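Local coordinates for pyruvate kinase 1 (Trypanosoma brucei brucei, PDB 4KCT), which catalyses the last step of glycolysis, moving phosphate from phosphoenolpyruvate to ADP to give pyruvate, and has intrinsic decarboxylase activity, at residues 105-110 / 161-166; 380-385 / 478-483; 397-402 / 417-422. All coordinates share one frame; numbering follows the deposited sequence. Where two conformers were deposited one is given.

Overall arrangement
Contact 1 lies in the small beta domain inserted into the TIM barrel, while contacts 2 and 3 lie on the opposite side of the chain's centre in the alpha/beta domain; the centres of contacts 1 and 2 are 62 Å apart. Contacts 2 and 3 share one sheet, in which strands 396-400 and 476-481 are neighbours, and both reach the bound fructose 2,6-bisphosphate. All touching residues of these two contacts are buried, whereas contact 1 is only partly buried, with Gly105 and Ile107 exposed. The chemistry follows: contact 1 is antiparallel backbone pairing, contact 3 parallel pairing ending in phosphate-binding groups, and contact 2 a helix on a sheet, joined chiefly by apolar side chains, with no hydrogen bond across it.

Contact 1: 105-110 / 161-166; sequences GDIVCV and TLKCHV
This is an antiparallel strand pairing in the B domain, which acts as a mobile lid in pyruvate kinases, a small beta structure inserted between the third and fourth strands of the TIM barrel. Strands 107-110 and 161-166 run at 147° to each other, and six backbone hydrogen bonds join the two segments. Val108 and Val110 form hydrogen-bonded pairs with Cys164 and Leu162, as in Val108 N to Cys164 O at 3.0 Å, with Ile107-His165 and Cys109-Lys163 as the non-hydrogen-bonded pairs. The straightest bond runs from Val166 N to Asp106 O (2.8 Å, 177° at the hydrogen), nearly along the C=O axis.

The face carrying Val108, Val110, Leu162 and Cys164 is buried. There Val110 CG2, held in the crowded place between its own N and carbonyl carbon, meets Cys164 SG at 3.7 Å and also abuts Leu162 CB. The Val108 and Val166 side chains cross obliquely, CG1 of the first 3.9 Å from CG2 of the second. Leu132, from helix 132-135, packs on Val110 and Leu162.

The other face is more open. Lys163 leaves with CG anti to the backbone N, so its aliphatic stem crosses Ile107 obliquely, CG 3.6 Å from Ile107 CG2; the chain then bends, and NZ bonds Ser155 OG.

At the strand entry Gly105 has phi 88°, a backbone angle at which a CB would be jammed against the preceding carbonyl oxygen. Its N donates to Val166 O at 2.8 Å, and its CA approaches His165 NE2 to 3.4 Å.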
# COMPACT_ATOMS: atom_id res chain seq x y z
N GLY A 105 6.91 -2.72 -54.92
CA GLY A 105 8.17 -2.54 -55.63
C GLY A 105 8.15 -1.42 -56.66
O GLY A 105 9.19 -0.96 -57.10
N ASP A 106 6.96 -0.97 -57.04
CA ASP A 106 6.85 0.22 -57.90
C ASP A 106 7.58 1.39 -57.24
O ASP A 106 7.50 1.58 -56.02
CB ASP A 106 5.38 0.60 -58.15
CG ASP A 106 4.72 -0.27 -59.19
OD1 ASP A 106 5.41 -1.13 -59.78
OD2 ASP A 106 3.48 -0.13 -59.39
N ILE A 107 8.30 2.15 -58.05
CA ILE A 107 9.01 3.32 -57.58
C ILE A 107 8.28 4.55 -58.11
O ILE A 107 8.00 4.64 -59.31
CB ILE A 107 10.47 3.32 -58.08
CG1 ILE A 107 11.24 2.12 -57.50
CG2 ILE A 107 11.17 4.64 -57.75
CD1 ILE A 107 11.37 2.14 -55.99
N VAL A 108 7.83 5.41 -57.20
CA VAL A 108 6.98 6.55 -57.58
C VAL A 108 7.54 7.82 -56.94
O VAL A 108 8.02 7.79 -55.81
CB VAL A 108 5.50 6.31 -57.15
CG1 VAL A 108 5.40 6.13 -55.65
CG2 VAL A 108 4.60 7.45 -57.62
N CYS A 109 7.62 8.90 -57.72
CA CYS A 109 8.00 10.17 -57.18
C CYS A 109 6.77 10.91 -56.67
O CYS A 109 5.72 10.90 -57.31
CB CYS A 109 8.76 11.00 -58.23
SG CYS A 109 10.50 10.50 -58.39
N VAL A 110 6.85 11.40 -55.43
CA VAL A 110 5.80 12.24 -54.91
C VAL A 110 6.32 13.66 -54.81
O VAL A 110 7.48 13.88 -54.46
CB VAL A 110 5.28 11.74 -53.54
CG1 VAL A 110 4.68 10.35 -53.69
CG2 VAL A 110 6.40 11.71 -52.50
N THR A 161 10.60 17.04 -54.04
CA THR A 161 10.35 15.71 -54.62
C THR A 161 11.01 14.58 -53.85
O THR A 161 12.22 14.61 -53.58
CB THR A 161 10.79 15.65 -56.10
OG1 THR A 161 10.40 16.87 -56.75
CG2 THR A 161 10.14 14.44 -56.82
N LEU A 162 10.21 13.58 -53.49
CA LEU A 162 10.71 12.37 -52.87
C LEU A 162 10.52 11.19 -53.81
O LEU A 162 9.48 11.07 -54.47
CB LEU A 162 9.97 12.12 -51.55
CG LEU A 162 10.09 13.25 -50.52
CD1 LEU A 162 9.21 12.95 -49.31
CD2 LEU A 162 11.54 13.42 -50.10
N LYS A 163 11.51 10.32 -53.88
CA LYS A 163 11.37 9.06 -54.56
C LYS A 163 10.97 8.00 -53.53
O LYS A 163 11.59 7.90 -52.46
CB LYS A 163 12.69 8.69 -55.23
CG LYS A 163 12.63 7.39 -56.01
CD LYS A 163 13.87 7.23 -56.90
CE LYS A 163 14.75 6.08 -56.42
NZ LYS A 163 15.86 6.55 -55.53
N CYS A 164 9.93 7.22 -53.84
CA CYS A 164 9.30 6.34 -52.84
C CYS A 164 9.15 4.92 -53.39
O CYS A 164 9.07 4.71 -54.60
CB CYS A 164 7.91 6.88 -52.44
SG CYS A 164 7.95 8.50 -51.64
N HIS A 165 9.05 3.97 -52.48
CA HIS A 165 8.88 2.57 -52.85
C HIS A 165 7.51 2.14 -52.42
O HIS A 165 7.17 2.26 -51.25
CB HIS A 165 9.94 1.73 -52.13
CG HIS A 165 9.74 0.24 -52.27
ND1 HIS A 165 8.89 -0.46 -51.49
CD2 HIS A 165 10.41 -0.71 -53.06
CE1 HIS A 165 8.98 -1.78 -51.78
NE2 HIS A 165 9.90 -1.93 -52.74
N VAL A 166 6.69 1.69 -53.36
CA VAL A 166 5.33 1.21 -53.03
C VAL A 166 5.39 -0.14 -52.31
O VAL A 166 6.06 -1.06 -52.79
CB VAL A 166 4.47 1.07 -54.29
CG1 VAL A 166 3.13 0.39 -53.96
CG2 VAL A 166 4.26 2.43 -54.94

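Contact 2: 380-385 / 478-483; sequences AVCSSA and VVVHAD. With FDP (2,6-di-O-phosphono-beta-D-fructofuranose), chain F.
The fructose 2,6-bisphosphate site, the effector pocket of trypanosomatid pyruvate kinases, begins where segment 478-483 leaves its strand. Ala482 N donates to the sugar hydroxyl O3 (3.0 Å, 154° at the hydrogen), and Ala482 CB rests against the ligand's C3 and C1. Just before it, His481 CA comes to 3.4 Å from sugar atom O4.

His481 CB points away from the helix. With CG in the crowded position between N and carbonyl carbon, the ring folds back so that ND1 donates to Ala482 O at 2.7 Å. The acceptor lies in the ring plane, although ND1 stands 30° above the carbonyl plane. NE2 is paired with Arg494 NH2 of the same chain, an arrangement consistent with a neutral ring protonated at ND1. The ND1 bond ties the ring to the backbone just after it.

Behind the site, helix 377-392 packs on the sheet of an alpha/beta domain: residues 380-385 of it run antiparallel (174°) to strand 478-481, with the axes 9.5 Å apart. No hydrogen bond joins the two segments. Strand alternation presents Val478 and Val480 to the helix, while Val479 points away. Val480, with CG1 anti to N, straddles the helix face. Its CG2 sits 3.5 Å from Ala385 CB, and CG1 slides past Val381 CG1 at 4.1 Å, the two side chains running in opposite directions. Val478 CG1 adds a second touch on Ala385 CB (3.9 Å).

The far side of the helix meets the second subunit, where Ser384 OG is hydrogen-bonded to Ser384 O of that subunit. Asp483 OD2 forms a salt bridge with Arg494 NH1 of the second subunit.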
# COMPACT_ATOMS: atom_id res chain seq x y z
N ALA A 380 -11.09 20.25 -2.00
CA ALA A 380 -11.21 19.58 -0.70
C ALA A 380 -12.66 19.26 -0.32
O ALA A 380 -12.98 18.14 0.14
CB ALA A 380 -10.53 20.38 0.39
N VAL A 381 -13.55 20.22 -0.52
CA VAL A 381 -14.98 19.99 -0.21
C VAL A 381 -15.57 18.87 -1.10
O VAL A 381 -16.24 17.94 -0.60
CB VAL A 381 -15.80 21.31 -0.33
CG1 VAL A 381 -17.31 21.01 -0.39
CG2 VAL A 381 -15.49 22.24 0.87
N CYS A 382 -15.33 18.95 -2.41
CA CYS A 382 -15.88 17.96 -3.30
C CYS A 382 -15.30 16.57 -3.08
O CYS A 382 -16.02 15.55 -3.10
CB CYS A 382 -15.78 18.41 -4.78
SG CYS A 382 -16.86 19.85 -5.13
N SER A 383 -13.99 16.50 -2.87
CA SER A 383 -13.37 15.20 -2.64
C SER A 383 -13.77 14.58 -1.29
O SER A 383 -14.08 13.39 -1.23
CB SER A 383 -11.85 15.28 -2.76
OG SER A 383 -11.28 15.96 -1.67
N SER A 384 -13.95 15.41 -0.26
CA SER A 384 -14.39 14.88 1.02
C SER A 384 -15.89 14.54 1.02
O SER A 384 -16.33 13.66 1.73
CB SER A 384 -14.04 15.84 2.16
OG SER A 384 -12.64 15.81 2.42
N ALA A 385 -16.66 15.26 0.19
CA ALA A 385 -18.08 14.90 -0.01
C ALA A 385 -18.19 13.50 -0.59
O ALA A 385 -19.01 12.69 -0.14
CB ALA A 385 -18.78 15.90 -0.93
N VAL A 478 -25.74 13.15 0.01
CA VAL A 478 -24.66 14.11 0.32
C VAL A 478 -24.88 15.36 -0.53
O VAL A 478 -24.99 15.27 -1.76
CB VAL A 478 -23.26 13.52 0.04
CG1 VAL A 478 -22.17 14.57 0.39
CG2 VAL A 478 -23.06 12.22 0.85
N VAL A 479 -24.97 16.51 0.13
CA VAL A 479 -25.44 17.75 -0.53
C VAL A 479 -24.33 18.79 -0.46
O VAL A 479 -23.88 19.15 0.62
CB VAL A 479 -26.68 18.31 0.16
CG1 VAL A 479 -27.16 19.60 -0.52
CG2 VAL A 479 -27.79 17.26 0.21
N VAL A 480 -23.95 19.32 -1.62
CA VAL A 480 -22.80 20.20 -1.72
C VAL A 480 -23.25 21.53 -2.34
O VAL A 480 -23.84 21.54 -3.44
CB VAL A 480 -21.71 19.57 -2.61
CG1 VAL A 480 -20.55 20.57 -2.85
CG2 VAL A 480 -21.19 18.25 -2.00
N HIS A 481 -22.98 22.63 -1.65
CA HIS A 481 -23.15 23.98 -2.22
C HIS A 481 -22.44 24.96 -1.31
O HIS A 481 -21.62 24.55 -0.50
CB HIS A 481 -24.64 24.35 -2.38
CG HIS A 481 -25.48 24.15 -1.13
ND1 HIS A 481 -25.46 25.02 -0.08
CD2 HIS A 481 -26.46 23.19 -0.84
CE1 HIS A 481 -26.35 24.59 0.86
NE2 HIS A 481 -26.98 23.51 0.39
N ALA A 482 -22.74 26.27 -1.43
CA ALA A 482 -22.07 27.23 -0.52
C ALA A 482 -22.93 27.50 0.72
O ALA A 482 -24.13 27.18 0.73
CB ALA A 482 -21.74 28.52 -1.23
N ASP A 483 -22.30 27.97 1.79
CA ASP A 483 -23.06 28.43 2.95
C ASP A 483 -23.68 29.78 2.61
O ASP A 483 -23.72 30.18 1.43
CB ASP A 483 -22.18 28.49 4.22
CG ASP A 483 -21.06 29.55 4.11
OD1 ASP A 483 -21.17 30.47 3.26
OD2 ASP A 483 -20.06 29.43 4.86
P1 FDP F . -25.01 30.03 -5.85
O1P FDP F . -25.68 29.39 -4.65
O2P FDP F . -25.81 29.83 -7.12
O3P FDP F . -24.50 31.44 -5.63
O1 FDP F . -21.87 31.21 -5.24
C1 FDP F . -22.19 30.08 -4.42
C2 FDP F . -22.51 28.90 -5.33
O2 FDP F . -23.68 29.13 -6.16
C3 FDP F . -22.68 27.59 -4.55
O3 FDP F . -23.94 27.53 -3.88
C4 FDP F . -22.61 26.59 -5.69
O4 FDP F . -22.39 25.24 -5.24
C5 FDP F . -21.44 27.14 -6.49
O5 FDP F . -21.40 28.58 -6.19
C6 FDP F . -21.63 26.89 -7.98
O6 FDP F . -20.38 27.13 -8.63
P2 FDP F . -20.17 26.63 -10.15
O4P FDP F . -20.20 25.09 -10.07
O5P FDP F . -21.33 27.23 -10.88
O6P FDP F . -18.81 27.17 -10.54

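Contact 3: 397-402 / 417-422; sequences MLVLSN and CPIICV. With FDP (2,6-di-O-phosphono-beta-D-fructofuranose), chain F.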
# COMPACT_ATOMS: atom_id res chain seq x y z
N MET A 397 -25.70 11.92 -4.56
CA MET A 397 -25.17 13.19 -4.14
C MET A 397 -25.94 14.26 -4.88
O MET A 397 -26.52 14.00 -5.93
CB MET A 397 -23.68 13.28 -4.50
CG MET A 397 -22.85 12.15 -3.85
SD MET A 397 -21.08 12.33 -4.24
CE MET A 397 -20.67 13.84 -3.34
N LEU A 398 -25.94 15.46 -4.33
CA LEU A 398 -26.66 16.58 -4.91
C LEU A 398 -25.72 17.78 -4.86
O LEU A 398 -25.11 18.03 -3.82
CB LEU A 398 -27.92 16.86 -4.06
CG LEU A 398 -28.75 18.12 -4.35
CD1 LEU A 398 -29.17 18.15 -5.80
CD2 LEU A 398 -29.98 18.07 -3.45
N VAL A 399 -25.53 18.46 -5.99
CA VAL A 399 -24.64 19.63 -6.04
C VAL A 399 -25.33 20.77 -6.80
O VAL A 399 -26.04 20.53 -7.78
CB VAL A 399 -23.27 19.29 -6.73
CG1 VAL A 399 -23.48 18.76 -8.16
CG2 VAL A 399 -22.31 20.49 -6.69
N LEU A 400 -25.23 21.99 -6.26
CA LEU A 400 -25.67 23.19 -7.01
C LEU A 400 -24.52 23.70 -7.87
O LEU A 400 -23.42 23.93 -7.37
CB LEU A 400 -26.11 24.30 -6.04
CG LEU A 400 -27.57 24.20 -5.54
CD1 LEU A 400 -27.90 22.79 -5.10
CD2 LEU A 400 -27.81 25.20 -4.40
N SER A 401 -24.73 23.74 -9.19
CA SER A 401 -23.68 24.22 -10.08
C SER A 401 -24.30 25.01 -11.20
O SER A 401 -25.22 24.54 -11.84
CB SER A 401 -22.85 23.06 -10.66
OG SER A 401 -21.76 23.57 -11.40
N ASN A 402 -23.82 26.23 -11.40
CA ASN A 402 -24.34 27.07 -12.46
C ASN A 402 -23.52 26.96 -13.74
O ASN A 402 -24.09 26.92 -14.84
CB ASN A 402 -24.42 28.52 -11.98
CG ASN A 402 -25.23 28.65 -10.71
OD1 ASN A 402 -26.36 28.14 -10.62
ND2 ASN A 402 -24.62 29.21 -9.67
N CYS A 417 -22.43 6.49 -6.98
CA CYS A 417 -23.88 6.80 -7.03
C CYS A 417 -24.11 7.93 -8.02
O CYS A 417 -23.17 8.59 -8.39
CB CYS A 417 -24.38 7.23 -5.64
SG CYS A 417 -23.46 8.64 -4.94
N PRO A 418 -25.39 8.25 -8.32
CA PRO A 418 -25.68 9.39 -9.19
C PRO A 418 -25.29 10.73 -8.54
O PRO A 418 -25.33 10.88 -7.30
CB PRO A 418 -27.21 9.32 -9.36
CG PRO A 418 -27.54 7.88 -9.11
CD PRO A 418 -26.59 7.44 -8.04
N ILE A 419 -24.87 11.66 -9.37
CA ILE A 419 -24.65 13.04 -8.93
C ILE A 419 -25.74 13.92 -9.53
O ILE A 419 -25.73 14.22 -10.73
CB ILE A 419 -23.32 13.57 -9.44
CG1 ILE A 419 -22.16 12.67 -9.01
CG2 ILE A 419 -23.11 15.03 -9.01
CD1 ILE A 419 -20.87 13.00 -9.74
N ILE A 420 -26.73 14.27 -8.72
CA ILE A 420 -27.77 15.17 -9.16
C ILE A 420 -27.26 16.61 -9.12
O ILE A 420 -26.80 17.07 -8.09
CB ILE A 420 -29.00 15.06 -8.24
CG1 ILE A 420 -29.55 13.61 -8.28
CG2 ILE A 420 -30.08 16.07 -8.67
CD1 ILE A 420 -30.56 13.33 -7.20
N CYS A 421 -27.28 17.28 -10.27
CA CYS A 421 -26.83 18.65 -10.32
C CYS A 421 -28.04 19.55 -10.61
O CYS A 421 -28.70 19.43 -11.67
CB CYS A 421 -25.79 18.82 -11.43
SG CYS A 421 -25.33 20.57 -11.68
N VAL A 422 -28.34 20.44 -9.66
CA VAL A 422 -29.33 21.48 -9.90
C VAL A 422 -28.64 22.73 -10.43
O VAL A 422 -27.71 23.27 -9.79
CB VAL A 422 -30.13 21.83 -8.63
CG1 VAL A 422 -31.17 22.91 -8.94
CG2 VAL A 422 -30.84 20.57 -8.11
P1 FDP F . -25.01 30.03 -5.85
O1P FDP F . -25.68 29.39 -4.65
O2P FDP F . -25.81 29.83 -7.12
O3P FDP F . -24.50 31.44 -5.63
O1 FDP F . -21.87 31.21 -5.24
C1 FDP F . -22.19 30.08 -4.42
C2 FDP F . -22.51 28.90 -5.33
O2 FDP F . -23.68 29.13 -6.16
C3 FDP F . -22.68 27.59 -4.55
O3 FDP F . -23.94 27.53 -3.88
C4 FDP F . -22.61 26.59 -5.69
O4 FDP F . -22.39 25.24 -5.24
C5 FDP F . -21.44 27.14 -6.49
O5 FDP F . -21.40 28.58 -6.19
C6 FDP F . -21.63 26.89 -7.98
O6 FDP F . -20.38 27.13 -8.63
P2 FDP F . -20.17 26.63 -10.15
O4P FDP F . -20.20 25.09 -10.07
O5P FDP F . -21.33 27.23 -10.88
O6P FDP F . -18.81 27.17 -10.54
O HOH W 1 -27.61 26.14 -9.15
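The phosphate-binding end of the effector site is built on the C-terminal tip of strand 396-400. Ser401 OG, anti to its backbone N, donates to phosphate oxygen O4P of fructose 2,6-bisphosphate at 2.6 Å. Asn402 bridges both phosphates: its N donates to O5P of the 6-phosphate, its ND2 to O2P of the 2-phosphate (2.9 Å, 162° at the hydrogen). Sugar hydroxyl O4 gives its proton to Leu400 O at 2.7 Å. Ser406, Lys454 and Arg457 add further hydrogen bonds to the ligand.

These groups come at the end of the parallel pairing within a beta-alpha-beta unit, strand 396-400, helix 405-412 and strand 419-423; strands 397-400 and 419-422 run parallel at 25°. Five backbone bonds join the segments. Ile420 is held through both its polar backbone atoms, its N donating to Met397 O and its O accepting from Val399 N (2.8 Å), the latter nearly along the C=O axis. The last bond, Ser401 N to Val422 O, comes from 27° above the carbonyl plane. Val422 O also accepts a water proton, and the same water donates to Asn402 OD1 (2.8 Å); together with Thr424 OG1, which also bonds Asn402 OD1, this is consistent with a fixed amide whose ND2 faces the phosphate.

On one side of the sheet Leu398 CD1 lies 3.7 Å from both Ile420 CG2 and Val422 CG2, beneath helix 455-467. On the other, beside helix 405-412, Val399 CG1 occupies the crowded position and lies alongside Ile419 CG2. Farther along, Ser401 CB touches Cys421 SG at 3.7 Å.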